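Local coordinates for protein-glutamine gamma-glutamyltransferase 2 (Pagrus major, PDB 1G0D), which catalyses the calcium-dependent cross-linking of peptide-bound glutamine to primary amines such as protein lysines, at residues W329-W334 with V513-L518. Residues are numbered along the deposited sequence; the frame is centred on the assembly and turned at random.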
loop_
_atom_site.group_PDB
_atom_site.type_symbol
_atom_site.label_atom_id
_atom_site.label_comp_id
_atom_site.label_asym_id
_atom_site.label_seq_id
_atom_site.Cartn_x
_atom_site.Cartn_y
_atom_site.Cartn_z
ATOM N N TRP A 329 2.509 2.465 -16.886
ATOM C CA TRP A 329 3.264 3.029 -15.775
ATOM C C TRP A 329 4.511 2.196 -15.483
ATOM O O TRP A 329 4.522 0.991 -15.761
ATOM C CB TRP A 329 2.376 3.045 -14.538
ATOM C CG TRP A 329 1.224 3.981 -14.624
ATOM C CD1 TRP A 329 0.626 4.466 -15.764
ATOM C CD2 TRP A 329 0.515 4.564 -13.513
ATOM N NE1 TRP A 329 -0.414 5.314 -15.420
ATOM C CE2 TRP A 329 -0.500 5.387 -14.050
ATOM C CE3 TRP A 329 0.641 4.469 -12.116
ATOM C CZ2 TRP A 329 -1.387 6.110 -13.224
ATOM C CZ3 TRP A 329 -0.243 5.190 -11.301
ATOM C CH2 TRP A 329 -1.238 5.993 -11.857
ATOM N N ASN A 330 5.552 2.806 -14.907
ATOM C CA ASN A 330 6.769 2.046 -14.594
ATOM C C ASN A 330 6.420 0.953 -13.561
ATOM O O ASN A 330 6.997 -0.149 -13.557
ATOM C CB ASN A 330 7.858 2.961 -14.034
ATOM C CG ASN A 330 8.572 3.767 -15.110
ATOM O OD1 ASN A 330 8.199 3.738 -16.293
ATOM N ND2 ASN A 330 9.600 4.500 -14.701
ATOM N N PHE A 331 5.478 1.278 -12.679
ATOM C CA PHE A 331 4.985 0.344 -11.665
ATOM C C PHE A 331 3.740 0.963 -11.092
ATOM O O PHE A 331 3.451 2.129 -11.310
ATOM C CB PHE A 331 6.023 0.071 -10.548
ATOM C CG PHE A 331 6.171 1.193 -9.548
ATOM C CD1 PHE A 331 7.173 2.160 -9.697
ATOM C CD2 PHE A 331 5.292 1.313 -8.487
ATOM C CE1 PHE A 331 7.290 3.239 -8.803
ATOM C CE2 PHE A 331 5.399 2.396 -7.578
ATOM C CZ PHE A 331 6.400 3.359 -7.739
ATOM N N HIS A 332 2.973 0.165 -10.389
ATOM C CA HIS A 332 1.769 0.663 -9.772
ATOM C C HIS A 332 1.481 -0.267 -8.629
ATOM O O HIS A 332 1.587 -1.483 -8.773
ATOM C CB HIS A 332 0.596 0.638 -10.740
ATOM C CG HIS A 332 -0.712 0.951 -10.086
ATOM N ND1 HIS A 332 -0.873 2.024 -9.234
ATOM C CD2 HIS A 332 -1.931 0.362 -10.191
ATOM C CE1 HIS A 332 -2.139 2.088 -8.844
ATOM N NE2 HIS A 332 -2.801 1.094 -9.412
ATOM N N CYS A 333 1.089 0.312 -7.509
ATOM C CA CYS A 333 0.799 -0.423 -6.308
ATOM C C CYS A 333 -0.674 -0.488 -5.879
ATOM O O CYS A 333 -1.467 0.425 -6.121
ATOM C CB CYS A 333 1.580 0.198 -5.157
ATOM S SG CYS A 333 3.323 0.349 -5.371
ATOM N N TRP A 334 -1.031 -1.593 -5.241
ATOM C CA TRP A 334 -2.350 -1.761 -4.665
ATOM C C TRP A 334 -2.193 -2.661 -3.430
ATOM O O TRP A 334 -1.096 -2.900 -2.931
ATOM C CB TRP A 334 -3.390 -2.317 -5.667
ATOM C CG TRP A 334 -3.101 -3.648 -6.264
ATOM C CD1 TRP A 334 -3.351 -4.871 -5.709
ATOM C CD2 TRP A 334 -2.529 -3.908 -7.563
ATOM N NE1 TRP A 334 -2.969 -5.878 -6.580
ATOM C CE2 TRP A 334 -2.462 -5.310 -7.719
ATOM C CE3 TRP A 334 -2.069 -3.089 -8.602
ATOM C CZ2 TRP A 334 -1.953 -5.907 -8.873
ATOM C CZ3 TRP A 334 -1.561 -3.692 -9.757
ATOM C CH2 TRP A 334 -1.509 -5.090 -9.876
ATOM N N VAL A 513 11.110 11.312 -17.671
ATOM C CA VAL A 513 9.774 10.738 -17.469
ATOM C C VAL A 513 9.383 10.692 -15.970
ATOM O O VAL A 513 10.228 10.949 -15.075
ATOM C CB VAL A 513 9.795 9.312 -18.050
ATOM C CG1 VAL A 513 9.694 8.310 -16.953
ATOM C CG2 VAL A 513 8.721 9.123 -19.081
ATOM N N THR A 514 8.109 10.410 -15.695
ATOM C CA THR A 514 7.648 10.269 -14.303
ATOM C C THR A 514 7.247 8.811 -14.171
ATOM O O THR A 514 6.989 8.144 -15.191
ATOM C CB THR A 514 6.408 11.112 -13.944
ATOM O OG1 THR A 514 5.273 10.647 -14.677
ATOM C CG2 THR A 514 6.647 12.561 -14.230
ATOM N N TYR A 515 7.183 8.288 -12.948
ATOM C CA TYR A 515 6.824 6.881 -12.834
ATOM C C TYR A 515 5.489 6.630 -13.507
ATOM O O TYR A 515 5.345 5.612 -14.171
ATOM C CB TYR A 515 6.832 6.386 -11.378
ATOM C CG TYR A 515 5.513 6.401 -10.664
ATOM C CD1 TYR A 515 5.091 7.531 -9.966
ATOM C CD2 TYR A 515 4.712 5.266 -10.610
ATOM C CE1 TYR A 515 3.903 7.531 -9.216
ATOM C CE2 TYR A 515 3.496 5.252 -9.850
ATOM C CZ TYR A 515 3.111 6.394 -9.160
ATOM O OH TYR A 515 1.951 6.412 -8.414
ATOM N N ASN A 516 4.523 7.545 -13.387
ATOM C CA ASN A 516 3.252 7.293 -14.062
ATOM C C ASN A 516 3.243 7.644 -15.533
ATOM O O ASN A 516 2.219 8.017 -16.090
ATOM C CB ASN A 516 2.031 7.931 -13.368
ATOM C CG ASN A 516 2.189 9.380 -13.053
ATOM O OD1 ASN A 516 1.227 10.121 -13.137
ATOM N ND2 ASN A 516 3.354 9.794 -12.652
ATOM N N SER A 517 4.397 7.485 -16.168
ATOM C CA SER A 517 4.530 7.740 -17.590
ATOM C C SER A 517 4.161 9.135 -18.125
ATOM O O SER A 517 3.642 9.268 -19.230
ATOM C CB SER A 517 3.740 6.664 -18.327
ATOM O OG SER A 517 4.481 5.463 -18.332
ATOM N N LEU A 518 4.432 10.176 -17.360
ATOM C CA LEU A 518 4.147 11.520 -17.819
ATOM C C LEU A 518 5.426 12.021 -18.448
ATOM O O LEU A 518 6.393 12.298 -17.755
ATOM C CB LEU A 518 3.795 12.417 -16.646
ATOM C CG LEU A 518 2.478 13.176 -16.548
ATOM C CD1 LEU A 518 1.387 12.453 -17.241
ATOM C CD2 LEU A 518 2.130 13.351 -15.114
#
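N330 N donates a nearly straight hydrogen bond (176°, 2.9 Å) to Y515 O, joining the chain corner at N330 to the type I turn T514–S517. A bond from S517 N to T514 O, 2.8 Å, closes that turn. The turn then sets two side chains against W329. N516 CB stands over the centre of the six-membered ring of W329, 3.6 Å from its centroid and close to the ring normal, which meets the criterion for a CH-pi contact. The Y515 ring approaches W329 obliquely; the two ring planes are 86° apart, with Y515 CE2 3.7 Å from W329 CE3. Against F331 the same tyrosine forms an offset stack: centroids lie 4.7 Å apart, and Y515 CD2 sits over the F331 face toward the rim. F331 O meets the tyrosine edge in plane, 3.4 Å from Y515 CE2. An alanine at W329 would probably leave N516 CB without the ring face it covers and open a gap beside Y515 CE2. R560 NH1 bonds both N330 OD1 and S517 OG, tying the two segments from strand 558-566, and S517 OG also bonds S328 O. Y515 OH makes a weak hydrogen bond to C272 N. The aromatic cluster of W329, F331 and Y515 is consistent with holding a tyrosine important for catalysis beside the Cys-His-Asp triad C272, H332 and D355 of the papain-like transglutaminase core.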